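Local coordinates for MutT/nudix family protein (Enterococcus faecalis, PDB 2FML) that is of unknown function but belongs to the MutT/nudix family, whose members typically hydrolyse nucleoside diphosphate derivatives, and carries a probable NrtR-like winged-helix domain, at residues L46-K51 against V146-L151; S71-G76 against T181-H186; S84-V89 against I106-S111; L129-E134 against V207-G212; G155-L160 against T168-T173. One frame throughout, in Å; residues are numbered along the deposited sequence.

Contact 1: L46-K51 against V146-L151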
# COMPACT_ATOMS: atom_id res chain seq x y z
N LEU A 46 8.10 -11.83 7.29
CA LEU A 46 8.91 -12.82 6.60
C LEU A 46 8.27 -14.18 6.72
O LEU A 46 8.07 -14.68 7.81
CB LEU A 46 10.34 -12.89 7.17
CG LEU A 46 11.21 -11.64 7.06
CD1 LEU A 46 12.56 -11.97 7.69
CD2 LEU A 46 11.42 -11.32 5.60
N LEU A 47 7.98 -14.78 5.56
CA LEU A 47 7.30 -16.05 5.46
C LEU A 47 8.21 -17.00 4.73
O LEU A 47 8.81 -16.65 3.71
CB LEU A 47 6.03 -15.88 4.64
CG LEU A 47 4.91 -15.06 5.23
CD1 LEU A 47 3.72 -15.10 4.29
CD2 LEU A 47 4.56 -15.53 6.67
N CYS A 48 8.30 -18.21 5.25
CA CYS A 48 9.02 -19.27 4.57
C CYS A 48 8.16 -20.54 4.58
O CYS A 48 7.07 -20.56 5.16
CB CYS A 48 10.42 -19.47 5.21
SG CYS A 48 10.43 -20.19 6.85
N TYR A 49 8.68 -21.61 4.00
CA TYR A 49 7.99 -22.86 4.09
C TYR A 49 8.99 -24.00 4.23
O TYR A 49 9.86 -24.14 3.40
CB TYR A 49 7.11 -22.99 2.86
CG TYR A 49 6.46 -24.34 2.62
CD1 TYR A 49 5.24 -24.68 3.21
CD2 TYR A 49 7.05 -25.24 1.71
CE1 TYR A 49 4.66 -25.94 2.93
CE2 TYR A 49 6.48 -26.46 1.44
CZ TYR A 49 5.31 -26.82 2.06
OH TYR A 49 4.79 -28.05 1.73
N ASN A 50 8.87 -24.80 5.30
CA ASN A 50 9.60 -26.06 5.42
C ASN A 50 8.94 -27.25 4.66
O ASN A 50 7.87 -27.66 5.05
CB ASN A 50 9.77 -26.41 6.91
CG ASN A 50 10.80 -27.51 7.14
OD1 ASN A 50 10.59 -28.69 6.80
ND2 ASN A 50 11.94 -27.12 7.69
N LYS A 51 9.56 -27.82 3.61
CA LYS A 51 8.93 -28.89 2.79
C LYS A 51 8.74 -30.22 3.51
O LYS A 51 7.74 -30.91 3.32
CB LYS A 51 9.72 -29.23 1.50
CG LYS A 51 9.84 -28.11 0.46
CD LYS A 51 11.28 -28.03 -0.08
CE LYS A 51 11.63 -29.16 -1.04
NZ LYS A 51 11.47 -28.79 -2.49
N VAL A 146 14.78 -14.56 18.50
CA VAL A 146 14.33 -14.45 17.13
C VAL A 146 14.10 -15.89 16.65
O VAL A 146 14.96 -16.74 16.78
CB VAL A 146 15.31 -13.61 16.18
CG1 VAL A 146 16.63 -14.33 15.95
CG2 VAL A 146 14.63 -13.32 14.86
N HIS A 147 12.91 -16.15 16.13
CA HIS A 147 12.57 -17.53 15.79
C HIS A 147 11.65 -17.52 14.62
O HIS A 147 10.85 -16.59 14.43
CB HIS A 147 11.83 -18.23 16.94
CG HIS A 147 12.62 -18.38 18.20
ND1 HIS A 147 12.20 -17.83 19.41
CD2 HIS A 147 13.78 -19.04 18.46
CE1 HIS A 147 13.08 -18.15 20.35
NE2 HIS A 147 14.05 -18.86 19.79
N TRP A 148 11.71 -18.61 13.87
CA TRP A 148 10.71 -18.94 12.88
C TRP A 148 9.58 -19.62 13.63
O TRP A 148 9.73 -20.73 14.12
CB TRP A 148 11.32 -19.93 11.85
CG TRP A 148 12.23 -19.28 10.84
CD1 TRP A 148 13.61 -19.43 10.72
CD2 TRP A 148 11.83 -18.39 9.79
NE1 TRP A 148 14.07 -18.66 9.68
CE2 TRP A 148 13.00 -18.03 9.08
CE3 TRP A 148 10.59 -17.85 9.38
CZ2 TRP A 148 12.97 -17.17 7.99
CZ3 TRP A 148 10.55 -17.00 8.29
CH2 TRP A 148 11.75 -16.70 7.58
N PHE A 149 8.43 -18.95 13.74
CA PHE A 149 7.26 -19.52 14.35
C PHE A 149 6.51 -20.36 13.34
O PHE A 149 6.32 -19.97 12.19
CB PHE A 149 6.33 -18.41 14.89
CG PHE A 149 6.67 -17.96 16.31
CD1 PHE A 149 7.91 -17.39 16.60
CD2 PHE A 149 5.70 -18.04 17.33
CE1 PHE A 149 8.23 -16.99 17.90
CE2 PHE A 149 5.98 -17.61 18.66
CZ PHE A 149 7.26 -17.12 18.93
N ASN A 150 6.06 -21.52 13.76
CA ASN A 150 5.12 -22.29 12.99
C ASN A 150 3.84 -21.53 12.74
O ASN A 150 3.20 -21.05 13.68
CB ASN A 150 4.75 -23.51 13.81
CG ASN A 150 4.91 -24.75 13.04
OD1 ASN A 150 5.86 -25.52 13.29
ND2 ASN A 150 4.02 -24.95 12.03
N LEU A 151 3.42 -21.45 11.50
CA LEU A 151 2.18 -20.78 11.17
C LEU A 151 1.16 -21.77 10.53
O LEU A 151 1.38 -22.34 9.45
CB LEU A 151 2.50 -19.60 10.26
CG LEU A 151 1.36 -19.13 9.35
CD1 LEU A 151 0.22 -18.40 10.12
CD2 LEU A 151 1.95 -18.25 8.24

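Contact 2: S71-G76 against T181-H186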
# COMPACT_ATOMS: atom_id res chain seq x y z
N SER A 71 7.27 -8.93 24.80
CA SER A 71 6.23 -9.38 23.92
C SER A 71 6.91 -9.85 22.61
O SER A 71 7.97 -9.37 22.27
CB SER A 71 5.21 -8.26 23.64
OG SER A 71 4.47 -7.94 24.79
N TRP A 72 6.26 -10.77 21.89
CA TRP A 72 6.66 -11.14 20.55
C TRP A 72 6.07 -10.14 19.54
O TRP A 72 5.02 -9.55 19.76
CB TRP A 72 6.26 -12.61 20.22
CG TRP A 72 6.90 -13.58 21.16
CD1 TRP A 72 6.37 -14.03 22.35
CD2 TRP A 72 8.20 -14.19 21.04
NE1 TRP A 72 7.25 -14.88 22.96
CE2 TRP A 72 8.37 -15.02 22.17
CE3 TRP A 72 9.23 -14.13 20.08
CZ2 TRP A 72 9.55 -15.77 22.38
CZ3 TRP A 72 10.38 -14.89 20.28
CH2 TRP A 72 10.53 -15.71 21.41
N ALA A 73 6.80 -9.95 18.46
CA ALA A 73 6.56 -8.83 17.61
C ALA A 73 7.14 -9.13 16.22
O ALA A 73 8.04 -9.94 16.11
CB ALA A 73 7.22 -7.56 18.22
N LEU A 74 6.68 -8.44 15.18
CA LEU A 74 7.50 -8.39 13.92
C LEU A 74 8.79 -7.62 14.11
O LEU A 74 8.86 -6.68 14.94
CB LEU A 74 6.71 -7.81 12.71
CG LEU A 74 5.34 -8.50 12.45
CD1 LEU A 74 4.40 -7.62 11.61
CD2 LEU A 74 5.50 -9.92 11.78
N PRO A 75 9.83 -7.99 13.34
CA PRO A 75 11.02 -7.16 13.34
C PRO A 75 10.68 -5.83 12.64
O PRO A 75 9.89 -5.83 11.73
CB PRO A 75 12.00 -7.97 12.48
CG PRO A 75 11.14 -8.85 11.65
CD PRO A 75 9.94 -9.17 12.46
N GLY A 76 11.21 -4.70 13.10
CA GLY A 76 11.00 -3.43 12.39
C GLY A 76 11.65 -2.30 13.15
O GLY A 76 12.30 -2.52 14.15
N THR A 181 -0.03 -12.56 23.15
CA THR A 181 -0.54 -11.45 22.41
C THR A 181 0.64 -10.71 21.73
O THR A 181 1.63 -10.36 22.37
CB THR A 181 -1.37 -10.47 23.36
OG1 THR A 181 -2.46 -11.17 24.02
CG2 THR A 181 -2.01 -9.36 22.57
N LEU A 182 0.53 -10.47 20.43
CA LEU A 182 1.54 -9.71 19.72
C LEU A 182 1.57 -8.26 20.21
O LEU A 182 0.49 -7.66 20.51
CB LEU A 182 1.28 -9.74 18.22
CG LEU A 182 1.52 -11.10 17.56
CD1 LEU A 182 0.83 -11.21 16.21
CD2 LEU A 182 3.01 -11.32 17.42
N ALA A 183 2.80 -7.73 20.29
CA ALA A 183 3.04 -6.31 20.48
C ALA A 183 2.29 -5.40 19.48
O ALA A 183 2.04 -5.76 18.33
CB ALA A 183 4.57 -6.03 20.42
N PHE A 184 2.01 -4.18 19.92
CA PHE A 184 1.47 -3.15 19.05
C PHE A 184 0.18 -3.64 18.38
O PHE A 184 -0.64 -4.27 19.07
CB PHE A 184 2.51 -2.66 18.03
CG PHE A 184 3.81 -2.17 18.65
CD1 PHE A 184 3.87 -0.92 19.25
CD2 PHE A 184 4.98 -2.94 18.59
CE1 PHE A 184 5.08 -0.46 19.81
CE2 PHE A 184 6.15 -2.52 19.11
CZ PHE A 184 6.23 -1.23 19.74
N ASP A 185 0.05 -3.37 17.08
CA ASP A 185 -1.04 -3.82 16.23
C ASP A 185 -0.50 -4.88 15.26
O ASP A 185 -1.05 -5.10 14.21
CB ASP A 185 -1.64 -2.62 15.45
CG ASP A 185 -0.60 -1.92 14.54
OD1 ASP A 185 0.61 -2.18 14.69
OD2 ASP A 185 -1.00 -1.11 13.67
N HIS A 186 0.55 -5.58 15.66
CA HIS A 186 1.17 -6.62 14.78
C HIS A 186 0.28 -7.80 14.43
O HIS A 186 0.46 -8.43 13.41
CB HIS A 186 2.51 -7.09 15.34
CG HIS A 186 3.54 -6.02 15.31
ND1 HIS A 186 4.86 -6.26 15.60
CD2 HIS A 186 3.43 -4.71 15.00
CE1 HIS A 186 5.53 -5.13 15.47
NE2 HIS A 186 4.69 -4.18 15.11
O HOH W 1 3.84 -11.60 23.00

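Contact 3: S84-V89 against I106-S111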
# COMPACT_ATOMS: atom_id res chain seq x y z
N SER A 84 14.62 5.59 2.15
CA SER A 84 13.23 5.28 1.82
C SER A 84 12.86 4.20 2.79
O SER A 84 13.76 3.63 3.44
CB SER A 84 13.14 4.77 0.39
OG SER A 84 13.92 3.61 0.32
N THR A 85 11.55 3.92 2.88
CA THR A 85 11.08 2.84 3.71
C THR A 85 11.60 1.49 3.24
O THR A 85 11.86 0.63 4.09
CB THR A 85 9.53 2.80 3.87
OG1 THR A 85 8.90 2.63 2.60
CG2 THR A 85 9.01 4.06 4.60
N GLU A 86 11.65 1.27 1.92
CA GLU A 86 12.29 0.10 1.33
C GLU A 86 13.75 -0.16 1.87
O GLU A 86 14.07 -1.26 2.34
CB GLU A 86 12.35 0.25 -0.20
CG GLU A 86 11.05 0.08 -0.91
CD GLU A 86 10.23 1.39 -1.03
OE1 GLU A 86 10.64 2.45 -0.50
OE2 GLU A 86 9.15 1.34 -1.69
N ASP A 87 14.62 0.84 1.77
CA ASP A 87 15.99 0.79 2.31
C ASP A 87 15.96 0.45 3.81
O ASP A 87 16.71 -0.40 4.31
CB ASP A 87 16.58 2.20 2.22
CG ASP A 87 16.98 2.59 0.82
OD1 ASP A 87 17.07 1.70 -0.06
OD2 ASP A 87 17.25 3.82 0.62
N SER A 88 15.06 1.13 4.51
CA SER A 88 15.00 1.05 5.96
C SER A 88 14.57 -0.38 6.42
O SER A 88 15.15 -0.98 7.37
CB SER A 88 14.05 2.18 6.48
OG SER A 88 14.02 2.20 7.90
N VAL A 89 13.58 -0.95 5.74
CA VAL A 89 13.06 -2.27 6.18
C VAL A 89 14.09 -3.38 5.95
O VAL A 89 14.20 -4.31 6.76
CB VAL A 89 11.64 -2.63 5.61
CG1 VAL A 89 11.71 -3.07 4.12
CG2 VAL A 89 10.98 -3.68 6.52
N ILE A 106 10.96 -8.01 -1.94
CA ILE A 106 10.01 -7.57 -0.95
C ILE A 106 8.84 -6.90 -1.67
O ILE A 106 9.00 -6.38 -2.76
CB ILE A 106 10.65 -6.65 0.12
CG1 ILE A 106 11.15 -5.32 -0.51
CG2 ILE A 106 11.74 -7.41 0.82
CD1 ILE A 106 11.60 -4.20 0.52
N GLU A 107 7.66 -6.93 -1.04
CA GLU A 107 6.59 -6.10 -1.51
C GLU A 107 6.03 -5.26 -0.36
O GLU A 107 5.86 -5.75 0.74
CB GLU A 107 5.47 -6.94 -2.21
CG GLU A 107 4.60 -7.82 -1.24
CD GLU A 107 3.68 -8.85 -2.01
OE1 GLU A 107 4.24 -9.86 -2.54
OE2 GLU A 107 2.43 -8.63 -2.08
N GLN A 108 5.67 -4.02 -0.66
CA GLN A 108 5.01 -3.21 0.35
C GLN A 108 3.62 -3.79 0.65
O GLN A 108 2.91 -4.21 -0.26
CB GLN A 108 4.94 -1.76 -0.09
CG GLN A 108 4.93 -0.84 1.03
CD GLN A 108 4.91 0.57 0.56
OE1 GLN A 108 5.96 1.23 0.37
NE2 GLN A 108 3.71 1.08 0.44
N LEU A 109 3.26 -3.92 1.93
CA LEU A 109 2.03 -4.61 2.22
C LEU A 109 0.88 -3.59 2.50
O LEU A 109 -0.17 -3.59 1.83
CB LEU A 109 2.25 -5.60 3.39
CG LEU A 109 1.05 -6.25 4.10
CD1 LEU A 109 0.23 -7.13 3.18
CD2 LEU A 109 1.51 -7.02 5.34
N HIS A 110 1.09 -2.74 3.51
CA HIS A 110 0.08 -1.84 3.97
C HIS A 110 0.72 -0.87 5.00
O HIS A 110 1.69 -1.26 5.71
CB HIS A 110 -1.08 -2.62 4.59
CG HIS A 110 -2.24 -1.75 4.98
ND1 HIS A 110 -3.25 -1.38 4.10
CD2 HIS A 110 -2.55 -1.19 6.17
CE1 HIS A 110 -4.13 -0.62 4.75
NE2 HIS A 110 -3.72 -0.49 6.01
N SER A 111 0.21 0.37 5.06
CA SER A 111 0.62 1.31 6.07
C SER A 111 -0.48 1.43 7.10
O SER A 111 -1.62 1.69 6.74
CB SER A 111 0.94 2.69 5.53
OG SER A 111 1.66 2.50 4.35

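Contact 4: L129-E134 against V207-G212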
# COMPACT_ATOMS: atom_id res chain seq x y z
N LEU A 129 6.12 -7.40 3.14
CA LEU A 129 5.94 -8.85 3.06
C LEU A 129 7.07 -9.41 2.16
O LEU A 129 7.41 -8.83 1.14
CB LEU A 129 4.59 -9.15 2.40
CG LEU A 129 4.17 -10.57 2.02
CD1 LEU A 129 4.39 -11.55 3.23
CD2 LEU A 129 2.68 -10.53 1.64
N ALA A 130 7.69 -10.51 2.58
CA ALA A 130 8.62 -11.22 1.69
C ALA A 130 8.54 -12.69 1.96
O ALA A 130 8.25 -13.11 3.11
CB ALA A 130 10.06 -10.73 1.87
N PHE A 131 8.78 -13.44 0.88
CA PHE A 131 8.81 -14.91 0.86
C PHE A 131 10.24 -15.32 0.64
O PHE A 131 10.82 -14.89 -0.35
CB PHE A 131 8.02 -15.42 -0.33
CG PHE A 131 6.68 -14.83 -0.46
CD1 PHE A 131 5.70 -15.07 0.50
CD2 PHE A 131 6.38 -14.02 -1.55
CE1 PHE A 131 4.44 -14.52 0.38
CE2 PHE A 131 5.12 -13.49 -1.70
CZ PHE A 131 4.15 -13.73 -0.73
N ILE A 132 10.79 -16.13 1.54
CA ILE A 132 12.22 -16.41 1.57
C ILE A 132 12.47 -17.86 2.03
O ILE A 132 11.52 -18.59 2.30
CB ILE A 132 13.00 -15.36 2.46
CG1 ILE A 132 12.58 -15.42 3.95
CG2 ILE A 132 12.76 -13.92 1.93
CD1 ILE A 132 13.75 -15.17 4.95
N GLY A 133 13.73 -18.28 2.05
CA GLY A 133 14.09 -19.55 2.67
C GLY A 133 14.10 -19.41 4.18
O GLY A 133 14.10 -18.29 4.71
N GLU A 134 14.09 -20.56 4.85
CA GLU A 134 14.20 -20.67 6.30
C GLU A 134 15.66 -20.47 6.70
O GLU A 134 16.36 -21.43 7.06
CB GLU A 134 13.69 -22.04 6.78
CG GLU A 134 13.21 -22.02 8.24
CD GLU A 134 12.70 -23.37 8.78
OE1 GLU A 134 12.26 -24.24 8.01
OE2 GLU A 134 12.73 -23.55 10.01
N VAL A 207 3.92 -16.03 -3.97
CA VAL A 207 4.14 -16.86 -2.76
C VAL A 207 4.90 -18.17 -2.97
O VAL A 207 5.63 -18.62 -2.06
CB VAL A 207 2.81 -17.16 -1.99
CG1 VAL A 207 1.92 -18.16 -2.79
CG2 VAL A 207 3.12 -17.69 -0.55
N LEU A 208 4.77 -18.75 -4.17
CA LEU A 208 5.53 -19.98 -4.54
C LEU A 208 7.06 -19.76 -4.51
O LEU A 208 7.82 -20.70 -4.73
CB LEU A 208 5.08 -20.51 -5.92
CG LEU A 208 3.60 -20.83 -6.04
CD1 LEU A 208 3.31 -21.35 -7.39
CD2 LEU A 208 3.18 -21.85 -4.97
N GLN A 209 7.50 -18.52 -4.29
CA GLN A 209 8.91 -18.19 -3.99
C GLN A 209 9.44 -18.95 -2.77
O GLN A 209 10.59 -19.35 -2.77
CB GLN A 209 9.08 -16.70 -3.76
CG GLN A 209 9.30 -15.86 -4.99
CD GLN A 209 9.48 -14.38 -4.63
OE1 GLN A 209 9.68 -14.04 -3.48
NE2 GLN A 209 9.39 -13.52 -5.61
N VAL A 210 8.60 -19.14 -1.74
CA VAL A 210 9.00 -19.93 -0.56
C VAL A 210 9.49 -21.38 -0.88
O VAL A 210 10.08 -22.06 -0.02
CB VAL A 210 7.87 -20.02 0.54
CG1 VAL A 210 7.35 -18.64 0.95
CG2 VAL A 210 6.79 -20.89 0.11
N LEU A 211 9.21 -21.82 -2.10
CA LEU A 211 9.55 -23.15 -2.56
C LEU A 211 10.94 -23.20 -3.19
O LEU A 211 11.45 -24.28 -3.44
CB LEU A 211 8.49 -23.66 -3.55
CG LEU A 211 7.20 -24.27 -3.01
CD1 LEU A 211 6.32 -24.70 -4.19
CD2 LEU A 211 7.46 -25.48 -2.05
N GLY A 212 11.55 -22.04 -3.44
CA GLY A 212 12.96 -21.96 -3.75
C GLY A 212 13.40 -22.20 -5.19
O GLY A 212 14.36 -22.96 -5.45
O HOH W 2 10.93 -20.98 2.14

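Contact 5: G155-L160 against T168-T173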
# COMPACT_ATOMS: atom_id res chain seq x y z
N GLY A 155 -9.45 -23.08 9.78
CA GLY A 155 -10.72 -22.45 9.49
C GLY A 155 -10.45 -20.99 9.29
O GLY A 155 -9.72 -20.61 8.39
N GLN A 156 -11.01 -20.14 10.15
CA GLN A 156 -10.86 -18.70 9.96
C GLN A 156 -9.79 -18.08 10.89
O GLN A 156 -9.73 -16.88 11.05
CB GLN A 156 -12.22 -17.99 10.08
CG GLN A 156 -13.34 -18.62 9.17
CD GLN A 156 -12.96 -18.76 7.65
OE1 GLN A 156 -12.68 -17.76 6.96
NE2 GLN A 156 -12.96 -20.00 7.15
N HIS A 157 -8.97 -18.95 11.49
CA HIS A 157 -7.93 -18.58 12.46
C HIS A 157 -6.61 -19.11 11.98
O HIS A 157 -6.53 -20.08 11.29
CB HIS A 157 -8.16 -19.21 13.86
CG HIS A 157 -9.45 -18.80 14.48
ND1 HIS A 157 -10.31 -19.70 15.07
CD2 HIS A 157 -10.05 -17.60 14.55
CE1 HIS A 157 -11.39 -19.06 15.50
NE2 HIS A 157 -11.26 -17.78 15.19
N ILE A 158 -5.58 -18.44 12.44
CA ILE A 158 -4.20 -18.88 12.27
C ILE A 158 -3.52 -18.89 13.60
O ILE A 158 -3.79 -18.02 14.45
CB ILE A 158 -3.42 -17.97 11.26
CG1 ILE A 158 -3.44 -16.47 11.64
CG2 ILE A 158 -3.97 -18.17 9.88
CD1 ILE A 158 -2.53 -15.62 10.66
N THR A 159 -2.66 -19.87 13.79
CA THR A 159 -1.87 -19.98 15.02
C THR A 159 -0.35 -19.90 14.63
O THR A 159 0.09 -20.58 13.74
CB THR A 159 -2.19 -21.34 15.73
OG1 THR A 159 -3.57 -21.33 16.06
CG2 THR A 159 -1.37 -21.56 17.02
N LEU A 160 0.38 -19.06 15.34
CA LEU A 160 1.80 -18.94 15.31
C LEU A 160 2.32 -19.56 16.58
O LEU A 160 1.96 -19.14 17.70
CB LEU A 160 2.19 -17.46 15.31
CG LEU A 160 1.35 -16.34 14.67
CD1 LEU A 160 2.18 -15.05 14.68
CD2 LEU A 160 0.91 -16.64 13.26
N THR A 168 -2.91 -16.90 18.45
CA THR A 168 -4.02 -17.33 17.61
C THR A 168 -4.79 -16.09 17.26
O THR A 168 -5.14 -15.32 18.14
CB THR A 168 -4.89 -18.36 18.33
OG1 THR A 168 -4.09 -19.53 18.50
CG2 THR A 168 -6.12 -18.79 17.45
N LEU A 169 -4.96 -15.88 15.95
CA LEU A 169 -5.56 -14.70 15.37
C LEU A 169 -6.75 -15.06 14.50
O LEU A 169 -6.69 -15.97 13.67
CB LEU A 169 -4.54 -13.95 14.48
CG LEU A 169 -3.19 -13.57 15.10
CD1 LEU A 169 -2.20 -12.96 14.07
CD2 LEU A 169 -3.41 -12.75 16.41
N ASP A 170 -7.79 -14.23 14.62
CA ASP A 170 -8.98 -14.29 13.79
C ASP A 170 -8.73 -13.59 12.45
O ASP A 170 -8.45 -12.39 12.45
CB ASP A 170 -10.18 -13.61 14.49
CG ASP A 170 -11.50 -13.84 13.74
OD1 ASP A 170 -11.67 -13.42 12.57
OD2 ASP A 170 -12.38 -14.48 14.33
N LEU A 171 -8.80 -14.34 11.35
CA LEU A 171 -8.59 -13.80 10.02
C LEU A 171 -9.54 -12.70 9.57
O LEU A 171 -9.18 -11.96 8.65
CB LEU A 171 -8.54 -14.88 8.93
CG LEU A 171 -7.26 -15.73 8.91
CD1 LEU A 171 -7.43 -16.94 7.99
CD2 LEU A 171 -5.96 -14.88 8.60
N LYS A 172 -10.71 -12.58 10.19
CA LYS A 172 -11.67 -11.54 9.78
C LYS A 172 -11.63 -10.29 10.68
O LYS A 172 -11.90 -9.20 10.19
CB LYS A 172 -13.11 -12.07 9.61
CG LYS A 172 -13.27 -13.38 8.81
CD LYS A 172 -12.80 -13.20 7.32
CE LYS A 172 -11.80 -14.31 6.82
NZ LYS A 172 -10.92 -13.74 5.71
N THR A 173 -11.28 -10.42 11.95
CA THR A 173 -11.30 -9.25 12.88
C THR A 173 -9.97 -8.91 13.51
O THR A 173 -9.88 -7.91 14.26
CB THR A 173 -12.19 -9.51 14.07
OG1 THR A 173 -11.61 -10.60 14.78
CG2 THR A 173 -13.65 -9.88 13.64

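Contact 1: L46-K51 against V146-L151
The strands carrying Cys48 and Trp148 cross at -64°, their axes 8.7 Å apart at closest approach, and no hydrogen bond joins them directly. The gap is bridged by side chains, chiefly the indole of Trp148, whose six-membered ring reaches back to residues 46 to 48. Cys48 SG sits over one face of that ring, 3.5 Å from its centroid and 15° off the normal, a sulfur-aromatic contact displaced toward the rim on the CE3 side. The sulfur takes the position between the backbone N and the carbonyl carbon (chi1 70°), while Cys48 CB, 4.2 Å from the same centroid, adds a CH-pi contact. At the ring edge, Leu46 O lies near the plane, 3.4 Å from Trp148 CZ3, and Leu46 CB packs against CH2. Both strands belong to the mixed sheet of the Nudix domain, and the hairpin partner 55-63 lies between them: Leu46 and Cys48 bond through their backbones to Leu59 and Lys57, and His147 to Leu60. On the other face of the sheet a second, smaller contact forms, where Leu47 CD2 meets Leu151 CD2 at 4.1 Å as the two side chains cross obliquely. The polar end of the indole is used elsewhere, NE1 of Trp148 donating to the backbone O of Glu135, which ties the ring to the loop after strand 123-131.

Contact 2: S71-G76 against T181-H186
In the alpha/beta/alpha Nudix fold, the loop that delivers the chain into helix 186-200 runs beside strand 72-78, with Trp72 and Ala73 facing Leu182 and Ala183. A type II' beta turn from Ala183 to His186 leads into the helix. Ala183 N donates to Trp72 O at 2.9 Å, nearly straight at 169°, and the same carbonyl receives a CA-H...O contact from Leu182. Further back, a water accepts the N-H of Trp72 and donates to Thr181 O, extending the backbone linkage by one residue. Packing fills in around these bonds: Ala183 CB lies 3.8 Å from Ala73 CB and also touches Ser71 CB, while Leu182 CD2 leans on the Trp72 carbonyl. His186, the first residue of the helix, turns its ring to the strand, with CG anti to the carbonyl carbon (chi1 -67°). Leu74 CD1 lies over one ring face, toward its rim, and Ala73 CA lies near the ring plane at the edge, 3.7 Å from His186 ND1. At its far side NE2 hydrogen-bonds a glycerol, probably from the crystallisation liquor. His186 ND1 accepts from Leu74 N at 2.9 Å, the donor tilted 24° out of the imidazole plane.

Contact 3: S84-V89 against I106-S111
Val89 and Ile106 supply the apolar part of this contact, reaching toward each other tip to tip until Val89 CG1 and Ile106 CD1 are 3.8 Å apart. The same methyl of Ile106 approaches the helix backbone, with Ile106 CD1 4.2 Å from Glu86 O. The 85-89 part of helix 85-97 and strand 106-111 run at 109° to one another with axes 10.3 Å apart, so contact is made mostly by the ends of side chains. Among the polar groups, Gln108 extends from the strand, its CG anti to the backbone N, and crosses both Thr85 and Glu86 at about a right angle. The Glu86 chain is bent at chi2, and its carboxylate plane is turned 44° from the amide of Gln108. No hydrogen bond passes between the segments; Thr85 OG1 instead bonds Tyr128 OH on the adjoining strand. Within the helix segment, Ser84 OG caps the N-terminus, accepting from Asp87 N at 3.2 Å and 173°. The dimer partner adds its own bonds, with Ser113 of the second subunit meeting Thr85 N and the two copies of Ser111 joined through their hydroxyls. Sequence 77-98 matches the Nudix box, and helix 85-97, with the loops on its two ends, is consistent with the loop-helix-loop of that motif.

Contact 4: L129-E134 against V207-G212
Phe131 packing onto Val207, Gln209 and Val210 forms a buried, mainly apolar contact between the end of strand 123-131 and a 3-10 turn that precedes helix 217-228. The ring lies flat under the backbone of Val207, whose CA is 3.6 Å from the ring centroid and only 8° off its normal, a CH-pi contact over the centre. Val207 CG2 then reaches the rim, 3.6 Å from Phe131 CE1. Val210 comes in nearer the root of the side chain, its CG1 being 3.5 Å from Phe131 CB. The contact joins the Nudix sheet, through strand 123-131, to a segment that probably belongs to an NrtR-like winged-helix domain, and Val207 also touches Phe227 on helix 217-228. Gln209, extended beyond CG, places OE1 at the edge of the Phe131 ring and in its plane, with the amide turned 81° from the ring. Gln209 OE1 is also 3.4 Å from Phe131 O, but both are acceptors and no bond forms. One residue further on, a water donates to both Ile132 O and Val210 O and so joins the two backbones. Within the 3-10 turn, Val210 N bonds Val207 O at 3.0 Å.

Contact 5: G155-L160 against T168-T173
Thr159 and Thr168 are linked through their side chains, OG1 to OG1 at 3.1 Å, across a non-hydrogen-bonded antiparallel pair whose CA atoms lie 4.3 Å apart. Either hydroxyl could be the donor, and each OG1 stands anti to its own carbonyl carbon. Next to them, Ile158 and Leu169 make the hydrogen-bonded pair, with Leu169 N donating to Ile158 O at 2.9 Å and Ile158 N to Leu169 O at 3.0 Å. Leu171 N continues the register to Gln156 O at 2.7 Å. Ile158 shares its sheet face with Leu169, packing CG1 on Leu169 CB and, at about a right angle, CG2 on Leu171 CD2. On the face of the two threonines, the His157 ring turns its edge to the second strand, CD2 being 3.6 Å from Asp170 CA, with ring and carboxylate planes 72° apart. Asp170 OD1 then accepts Lys172 N at 2.7 Å, an Asx turn, and Thr173 N from 45° above the carboxylate plane, completing an Asx motif. Leu169 and Leu171 both rest against Ile191 of helix 186-200. Strand 165-170 pairs with 157-162, which pairs in turn with 143-154, an antiparallel beta hairpin at the margin of the Nudix sheet.

How the contacts relate
All five contacts reach the same mixed sheet. Contacts 1 and 4 lie nearest, centres about 10 Å apart: Leu47 N meets Ala130 O at 3.0 Å on adjacent strands, and Tyr49 packs on Val210. Contact 2 joins contact 1 through Trp72, which packs on His147 and Phe149, and touches contact 5 where Leu182 meets Leu169. Leu151 packs on Leu160 to link contacts 1 and 5, and a probable hydrogen bond from Glu107 N to Leu129 O links contacts 3 and 4. Contact 3, with its putative Nudix-box helix, lies about 17 Å from contact 2 between centres; in the latter a glycerol, probably from the crystallisation liquor, is bound at His186 and may mark a pocket.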